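Local coordinates for NADB-Rossmann Superfamily protein (Streptococcus agalactiae, PDB 3LEC), which is of unproven function but probably methylates N1 of adenine 22 in tRNA through a Rossmann-like methyltransferase fold, at residues L25-S30 against T93-G98; Q124-E129 against K154-L159; V144-L149 against P177-N182. All coordinates share one frame; numbering follows the deposited sequence.

Contact 1 of 3, residues L25-S30 against T93-G98; sequences LLDVGS and TITICG
Leu26 and Val28 bond through their backbones to Thr93 and Thr95, joining strands 23-28 and 93-99 side by side in parallel. Leu26 N gives its hydrogen to Thr93 O at 2.8 Å, Leu26 O takes one from Thr95 N, and Val28 N reaches Thr95 O in an almost straight bond (N-H...O 170°).

One side-chain bond crosses as well. The hydroxyl of Thr95, placed between its backbone N and carbonyl carbon (chi1 50°), donates to Asp27 OD1 at 2.8 Å from well above the carboxylate plane. Asp27 OD2 accepts from Ser30 OG across a type II turn, and a water donates to OD1 and accepts from Cys97 N. The carboxylate is thus gripped at both oxygens, which should hold its rotation.

Apolar contacts lie on both faces. Beside Asp27, Leu25 CD1 sits 3.8 Å from Thr93 CG2 and also touches Thr95; Leu25, Asp27 and Thr95 pack against helix 34-41. On the other face Val28 CG2 touches both Ile94 CG2 (3.8 Å) and Ile96 CG1 (3.9 Å).

Strand 23-28 followed by a tight glycine-containing turn, with strand 93-99 alongside, is the central parallel pair of a Rossmann-like methyltransferase sheet.

Contact 2 of 3, residues Q124-E129 against K154-L159; sequences QPNNRE and KRYEIL. With SO4 (sulfate ion), chain D; SO4 (sulfate ion), chain C.
Gln124 lies against Tyr156 and Ile158 where the last parallel strand of the Rossmann-like sheet, 120-125, meets the antiparallel strand 155-163. From CB, 4.0 Å from Glu157 O, its chain runs with CG anti to the backbone N (chi1 -175°). CG packs 3.9 Å from Ile158 CG1 and nears Glu157 O, a buried oxygen with no polar partner in the model. A bend at chi2 (-84°) then takes the amide toward Tyr156, its plane 84° from that of the ring. NE2 comes within 3.4 Å of Tyr156 CD1 and donates to Asn126 OD1 close to its own amide plane, while OE1 accepts from Arg11 and Gly98.

Asn126 OD1 lies at the Tyr156 ring edge. Glu129 CG rests 3.4 Å from Glu157 OE1. The like-charged carboxylates are probably offset by Lys190, which bridges both, by Arg174 at Glu129 and by Arg133 at Glu157. A water joins the segments, donating to Pro125 O and Glu129 OE1 and accepting from Glu157 N. Sulfate ions, probably from the crystallisation liquor, accept from Arg155 N and, at longer range, Asn127 ND2. Lys154 NZ donates to a lone pair of Asn126 O, 2.8 Å away in the carbonyl plane.

Contact 3 of 3, residues V144-L149 against P177-N182; sequences VAEDIL and PFLLSN
Glu146 projects from strand 144-149 toward the first turn of helix 177-182, crossing both Pro177 and Phe178 at about a right angle. Its CG stands anti to the carbonyl carbon and the chain is extended beyond, which carries the carboxylate to the N-terminal end of the helix. There OE1 accepts two backbone hydrogens, from Phe178 N at 2.9 Å and from Leu179 N at 3.0 Å. Both donors come on the anti side of the carboxylate but from opposite faces of its plane; the bond from Leu179 is the straighter, at 156° against 131°. Pro177 lends no N-H, and its CD packs 3.4 Å from the same oxygen.

The Phe178 ring, turned 73° from the carboxylate plane, lies over the strand backbone. Ala145 CA makes a CH-pi contact with it, 4.2 Å from the ring centroid and nearly on the normal, and Val144 O approaches CZ over a face of the ring. This part of the strand is a classic beta bulge, in which Val144 and Ala145 both face Val160 of the adjoining strand.

Beyond Glu146, Leu179 leans across the strand with CD2 at 3.7 Å from Glu146 CB and 4.1 Å from Ile148 CB. Ile148 and Leu179 cross at roughly a right angle, and helix 185-204 packs against both.

The negative oxygen is probably stabilised by the two peptide N-H groups and the helix dipole, while OE2 forms a salt bridge with Arg133, so one carboxylate joins the helix start by hydrogen bonds and helix 129-138 by a salt bridge.

In the fold
All three contacts involve one mixed sheet. Contact 1 pairs two of its parallel strands, contact 2 spans the switch to antiparallel pairing, and contact 3 sets a short helix on strand 141-150, the outermost on that side. Contacts 1 and 2, with centres 14 Å apart, meet where Ile96 O faces Gln124 N at 2.9 Å. Contacts 2 and 3 have centres 11 Å apart and join through Tyr156 N and Leu149 O (2.8 Å); Arg133 forms salt bridges with Glu157 and Glu146. Contacts 1 and 3 do not touch. The zinc ion, bound by Asp140 and His165, is nearer contact 3: the side chains of Val144 and His165 are about 11 Å apart.

Contact 1 of 3, residues L25-S30 against T93-G98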
# COMPACT_ATOMS: atom_id res chain seq x y z
N LEU A 25 -3.81 -7.25 -13.51
CA LEU A 25 -3.73 -6.37 -12.34
C LEU A 25 -4.94 -5.48 -12.26
O LEU A 25 -5.38 -4.96 -13.28
CB LEU A 25 -2.50 -5.48 -12.50
CG LEU A 25 -2.32 -4.29 -11.54
CD1 LEU A 25 -1.93 -4.77 -10.17
CD2 LEU A 25 -1.26 -3.33 -12.08
N LEU A 26 -5.47 -5.30 -11.05
CA LEU A 26 -6.35 -4.17 -10.75
C LEU A 26 -5.64 -3.16 -9.85
O LEU A 26 -5.15 -3.51 -8.75
CB LEU A 26 -7.66 -4.65 -10.10
CG LEU A 26 -8.52 -3.60 -9.37
CD1 LEU A 26 -9.30 -2.65 -10.33
CD2 LEU A 26 -9.45 -4.24 -8.38
N ASP A 27 -5.61 -1.91 -10.31
CA ASP A 27 -5.06 -0.78 -9.54
C ASP A 27 -6.23 0.02 -9.02
O ASP A 27 -6.91 0.70 -9.79
CB ASP A 27 -4.18 0.10 -10.43
CG ASP A 27 -3.25 1.05 -9.63
OD1 ASP A 27 -3.12 0.87 -8.40
OD2 ASP A 27 -2.65 1.97 -10.24
N VAL A 28 -6.48 -0.07 -7.72
CA VAL A 28 -7.65 0.55 -7.11
C VAL A 28 -7.36 2.01 -6.80
O VAL A 28 -6.42 2.31 -6.05
CB VAL A 28 -8.03 -0.14 -5.81
CG1 VAL A 28 -9.32 0.46 -5.26
CG2 VAL A 28 -8.18 -1.62 -6.05
N GLY A 29 -8.16 2.90 -7.36
CA GLY A 29 -7.95 4.35 -7.23
C GLY A 29 -6.64 4.74 -7.87
O GLY A 29 -5.87 5.54 -7.31
N SER A 30 -6.40 4.19 -9.05
CA SER A 30 -5.18 4.37 -9.80
C SER A 30 -4.80 5.84 -9.92
O SER A 30 -5.64 6.69 -10.22
CB SER A 30 -5.31 3.76 -11.19
OG SER A 30 -4.03 3.70 -11.78
N THR A 93 -3.73 -10.03 -9.35
CA THR A 93 -2.99 -9.06 -8.52
C THR A 93 -3.76 -7.75 -8.34
O THR A 93 -4.31 -7.21 -9.30
CB THR A 93 -1.61 -8.71 -9.13
OG1 THR A 93 -0.88 -9.89 -9.45
CG2 THR A 93 -0.79 -7.85 -8.18
N ILE A 94 -3.73 -7.21 -7.13
CA ILE A 94 -4.39 -5.94 -6.80
C ILE A 94 -3.35 -5.01 -6.16
O ILE A 94 -2.58 -5.43 -5.29
CB ILE A 94 -5.59 -6.16 -5.87
CG1 ILE A 94 -6.67 -6.99 -6.59
CG2 ILE A 94 -6.18 -4.81 -5.37
CD1 ILE A 94 -7.89 -7.31 -5.70
N THR A 95 -3.29 -3.78 -6.64
CA THR A 95 -2.48 -2.75 -5.99
C THR A 95 -3.41 -1.67 -5.41
O THR A 95 -4.41 -1.29 -6.04
CB THR A 95 -1.45 -2.12 -6.96
OG1 THR A 95 -2.10 -1.70 -8.17
CG2 THR A 95 -0.32 -3.11 -7.31
N ILE A 96 -3.10 -1.19 -4.21
CA ILE A 96 -3.82 -0.04 -3.63
C ILE A 96 -2.78 0.87 -3.01
O ILE A 96 -2.10 0.45 -2.08
CB ILE A 96 -4.87 -0.44 -2.57
CG1 ILE A 96 -5.76 -1.61 -3.05
CG2 ILE A 96 -5.72 0.78 -2.19
CD1 ILE A 96 -6.64 -2.22 -1.94
N CYS A 97 -2.65 2.09 -3.54
CA CYS A 97 -1.57 2.99 -3.09
C CYS A 97 -2.12 4.35 -2.74
O CYS A 97 -3.23 4.69 -3.15
CB CYS A 97 -0.51 3.18 -4.18
SG CYS A 97 0.02 1.66 -5.00
N GLY A 98 -1.34 5.13 -1.99
CA GLY A 98 -1.64 6.54 -1.73
C GLY A 98 -2.89 6.82 -0.91
O GLY A 98 -3.57 7.85 -1.09
O HOH W 1 -3.89 2.48 -6.08

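Contact 2 of 3, residues Q124-E129 against K154-L159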
# COMPACT_ATOMS: atom_id res chain seq x y z
N GLN A 124 0.40 0.17 -0.61
CA GLN A 124 1.26 1.28 -0.18
C GLN A 124 0.40 2.22 0.66
O GLN A 124 -0.25 3.13 0.14
CB GLN A 124 1.92 1.94 -1.40
CG GLN A 124 2.95 3.06 -1.10
CD GLN A 124 2.28 4.42 -0.87
OE1 GLN A 124 1.67 4.99 -1.78
NE2 GLN A 124 2.38 4.93 0.36
N PRO A 125 0.35 1.97 1.97
CA PRO A 125 -0.37 2.87 2.87
C PRO A 125 0.44 4.14 3.13
O PRO A 125 1.69 4.08 3.21
CB PRO A 125 -0.50 2.06 4.16
CG PRO A 125 0.69 1.09 4.13
CD PRO A 125 1.01 0.86 2.68
N ASN A 126 -0.24 5.26 3.29
CA ASN A 126 0.45 6.51 3.63
C ASN A 126 0.70 6.69 5.12
O ASN A 126 1.53 7.51 5.51
CB ASN A 126 -0.33 7.73 3.13
CG ASN A 126 -0.23 7.90 1.63
OD1 ASN A 126 0.70 7.38 0.98
ND2 ASN A 126 -1.18 8.64 1.08
N ASN A 127 -0.06 5.95 5.93
CA ASN A 127 -0.03 6.07 7.39
C ASN A 127 -0.84 4.93 7.98
O ASN A 127 -1.37 4.10 7.24
CB ASN A 127 -0.66 7.41 7.81
CG ASN A 127 -2.04 7.60 7.22
OD1 ASN A 127 -2.91 6.76 7.38
ND2 ASN A 127 -2.23 8.71 6.53
N ARG A 128 -0.92 4.87 9.32
CA ARG A 128 -1.69 3.82 10.02
C ARG A 128 -1.40 2.44 9.46
O ARG A 128 -2.31 1.62 9.32
CB ARG A 128 -3.20 4.11 9.98
CG ARG A 128 -3.59 5.48 10.55
CD ARG A 128 -5.09 5.61 10.82
NE ARG A 128 -5.34 6.57 11.90
CZ ARG A 128 -5.66 7.85 11.72
NH1 ARG A 128 -5.80 8.34 10.49
NH2 ARG A 128 -5.86 8.63 12.77
N GLU A 129 -0.13 2.18 9.19
CA GLU A 129 0.32 0.93 8.62
C GLU A 129 -0.01 -0.21 9.57
O GLU A 129 -0.31 -1.31 9.14
CB GLU A 129 1.83 0.97 8.37
CG GLU A 129 2.30 2.07 7.38
CD GLU A 129 2.65 3.41 8.04
OE1 GLU A 129 3.38 4.19 7.40
OE2 GLU A 129 2.17 3.72 9.15
N LYS A 154 9.15 12.56 2.24
CA LYS A 154 8.42 11.62 3.07
C LYS A 154 9.03 10.20 2.95
O LYS A 154 9.73 9.90 2.00
CB LYS A 154 6.95 11.62 2.64
CG LYS A 154 5.97 11.50 3.80
CD LYS A 154 4.86 10.55 3.45
CE LYS A 154 3.95 10.21 4.65
NZ LYS A 154 2.65 9.64 4.16
N ARG A 155 8.78 9.34 3.95
CA ARG A 155 9.10 7.93 3.80
C ARG A 155 7.81 7.25 3.44
O ARG A 155 6.77 7.65 3.92
CB ARG A 155 9.64 7.32 5.09
CG ARG A 155 11.09 7.71 5.42
CD ARG A 155 11.10 8.55 6.68
NE ARG A 155 12.40 9.13 6.97
CZ ARG A 155 12.58 10.17 7.77
NH1 ARG A 155 11.54 10.76 8.35
NH2 ARG A 155 13.81 10.63 7.99
N TYR A 156 7.87 6.20 2.61
CA TYR A 156 6.67 5.42 2.29
C TYR A 156 6.96 3.94 2.47
O TYR A 156 8.01 3.47 2.01
CB TYR A 156 6.24 5.66 0.83
CG TYR A 156 5.83 7.07 0.52
CD1 TYR A 156 4.51 7.50 0.75
CD2 TYR A 156 6.73 7.97 -0.03
CE1 TYR A 156 4.11 8.81 0.47
CE2 TYR A 156 6.34 9.32 -0.32
CZ TYR A 156 5.03 9.71 -0.08
OH TYR A 156 4.63 11.00 -0.36
N GLU A 157 6.04 3.24 3.12
CA GLU A 157 6.11 1.79 3.30
C GLU A 157 5.32 1.09 2.22
O GLU A 157 4.24 1.55 1.85
CB GLU A 157 5.56 1.39 4.65
CG GLU A 157 6.35 1.98 5.83
CD GLU A 157 6.02 1.38 7.18
OE1 GLU A 157 5.29 0.37 7.28
OE2 GLU A 157 6.50 1.95 8.18
N ILE A 158 5.86 -0.03 1.73
CA ILE A 158 5.14 -0.91 0.80
C ILE A 158 5.04 -2.31 1.43
O ILE A 158 6.04 -2.85 1.90
CB ILE A 158 5.87 -1.00 -0.56
CG1 ILE A 158 5.81 0.35 -1.29
CG2 ILE A 158 5.34 -2.19 -1.43
CD1 ILE A 158 6.84 0.46 -2.44
N LEU A 159 3.83 -2.87 1.44
CA LEU A 159 3.59 -4.24 1.92
C LEU A 159 3.20 -5.16 0.78
O LEU A 159 2.28 -4.86 0.04
CB LEU A 159 2.45 -4.25 2.94
CG LEU A 159 2.54 -3.42 4.22
CD1 LEU A 159 1.37 -3.74 5.13
CD2 LEU A 159 3.84 -3.65 4.92
S SO4 D . 7.58 10.29 7.27
O1 SO4 D . 8.17 9.01 7.67
O2 SO4 D . 7.78 11.27 8.33
O3 SO4 D . 8.23 10.78 6.07
O4 SO4 D . 6.15 10.11 7.02
S SO4 C . -5.45 9.52 4.01
O1 SO4 C . -5.26 9.17 5.41
O2 SO4 C . -6.05 10.85 3.93
O3 SO4 C . -4.14 9.55 3.34
O4 SO4 C . -6.34 8.51 3.40
O HOH W 2 3.93 4.77 4.81

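Contact 3 of 3, residues V144-L149 against P177-N182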
# COMPACT_ATOMS: atom_id res chain seq x y z
N VAL A 144 4.69 -11.00 2.78
CA VAL A 144 5.85 -11.80 2.31
C VAL A 144 7.07 -10.98 1.94
O VAL A 144 8.16 -11.53 1.76
CB VAL A 144 5.48 -12.72 1.12
CG1 VAL A 144 4.48 -13.73 1.55
CG2 VAL A 144 4.96 -11.89 -0.09
N ALA A 145 6.88 -9.67 1.82
CA ALA A 145 7.96 -8.70 1.69
C ALA A 145 7.46 -7.31 2.09
O ALA A 145 6.25 -7.00 1.98
CB ALA A 145 8.52 -8.69 0.25
N GLU A 146 8.39 -6.48 2.58
CA GLU A 146 8.13 -5.06 2.84
C GLU A 146 9.28 -4.18 2.37
O GLU A 146 10.44 -4.61 2.35
CB GLU A 146 7.84 -4.78 4.32
CG GLU A 146 6.70 -5.56 4.92
CD GLU A 146 6.53 -5.29 6.40
OE1 GLU A 146 7.53 -5.49 7.14
OE2 GLU A 146 5.41 -4.92 6.82
N ASP A 147 8.99 -2.93 2.00
CA ASP A 147 10.02 -1.99 1.68
C ASP A 147 9.67 -0.66 2.32
O ASP A 147 8.51 -0.39 2.53
CB ASP A 147 10.14 -1.80 0.17
CG ASP A 147 11.36 -0.99 -0.23
OD1 ASP A 147 12.46 -1.19 0.34
OD2 ASP A 147 11.24 -0.14 -1.13
N ILE A 148 10.68 0.12 2.68
CA ILE A 148 10.46 1.51 3.10
C ILE A 148 11.41 2.35 2.26
O ILE A 148 12.59 2.00 2.09
CB ILE A 148 10.63 1.72 4.62
CG1 ILE A 148 10.21 3.14 5.01
CG2 ILE A 148 12.09 1.40 5.09
CD1 ILE A 148 10.11 3.38 6.50
N LEU A 149 10.89 3.43 1.70
CA LEU A 149 11.60 4.25 0.74
C LEU A 149 11.43 5.71 1.10
O LEU A 149 10.51 6.05 1.83
CB LEU A 149 11.04 3.98 -0.66
CG LEU A 149 9.60 4.42 -0.93
CD1 LEU A 149 9.63 5.61 -1.89
CD2 LEU A 149 8.76 3.27 -1.53
N PRO A 177 7.25 -6.85 10.08
CA PRO A 177 8.10 -8.01 10.30
C PRO A 177 9.37 -7.95 9.44
O PRO A 177 10.46 -8.25 9.94
CB PRO A 177 7.19 -9.19 9.91
CG PRO A 177 6.13 -8.55 8.97
CD PRO A 177 5.91 -7.21 9.59
N PHE A 178 9.23 -7.56 8.17
CA PHE A 178 10.36 -7.48 7.25
C PHE A 178 11.15 -6.19 7.39
O PHE A 178 12.36 -6.21 7.24
CB PHE A 178 9.92 -7.70 5.80
CG PHE A 178 9.48 -9.10 5.53
CD1 PHE A 178 10.40 -10.05 5.10
CD2 PHE A 178 8.15 -9.48 5.74
CE1 PHE A 178 10.00 -11.37 4.87
CE2 PHE A 178 7.74 -10.80 5.49
CZ PHE A 178 8.67 -11.75 5.05
N LEU A 179 10.48 -5.08 7.70
CA LEU A 179 11.19 -3.81 7.93
C LEU A 179 12.06 -3.89 9.18
O LEU A 179 13.17 -3.36 9.21
CB LEU A 179 10.21 -2.63 8.07
CG LEU A 179 9.28 -2.39 6.86
CD1 LEU A 179 8.39 -1.18 7.13
CD2 LEU A 179 10.10 -2.19 5.56
N LEU A 180 11.56 -4.57 10.20
CA LEU A 180 12.35 -4.79 11.44
C LEU A 180 13.62 -5.58 11.17
O LEU A 180 14.70 -5.25 11.67
CB LEU A 180 11.49 -5.53 12.45
CG LEU A 180 10.57 -4.74 13.36
CD1 LEU A 180 9.60 -5.68 14.11
CD2 LEU A 180 11.42 -3.90 14.35
N SER A 181 13.48 -6.63 10.36
CA SER A 181 14.56 -7.56 10.09
C SER A 181 15.61 -6.96 9.16
O SER A 181 16.82 -7.16 9.35
CB SER A 181 13.97 -8.86 9.53
OG SER A 181 14.98 -9.78 9.16
N ASN A 182 15.15 -6.22 8.15
CA ASN A 182 16.07 -5.57 7.22
C ASN A 182 16.83 -4.45 7.94
O ASN A 182 18.03 -4.29 7.72
CB ASN A 182 15.32 -5.06 5.99
CG ASN A 182 16.03 -5.38 4.68
OD1 ASN A 182 16.21 -4.49 3.83
ND2 ASN A 182 16.42 -6.64 4.50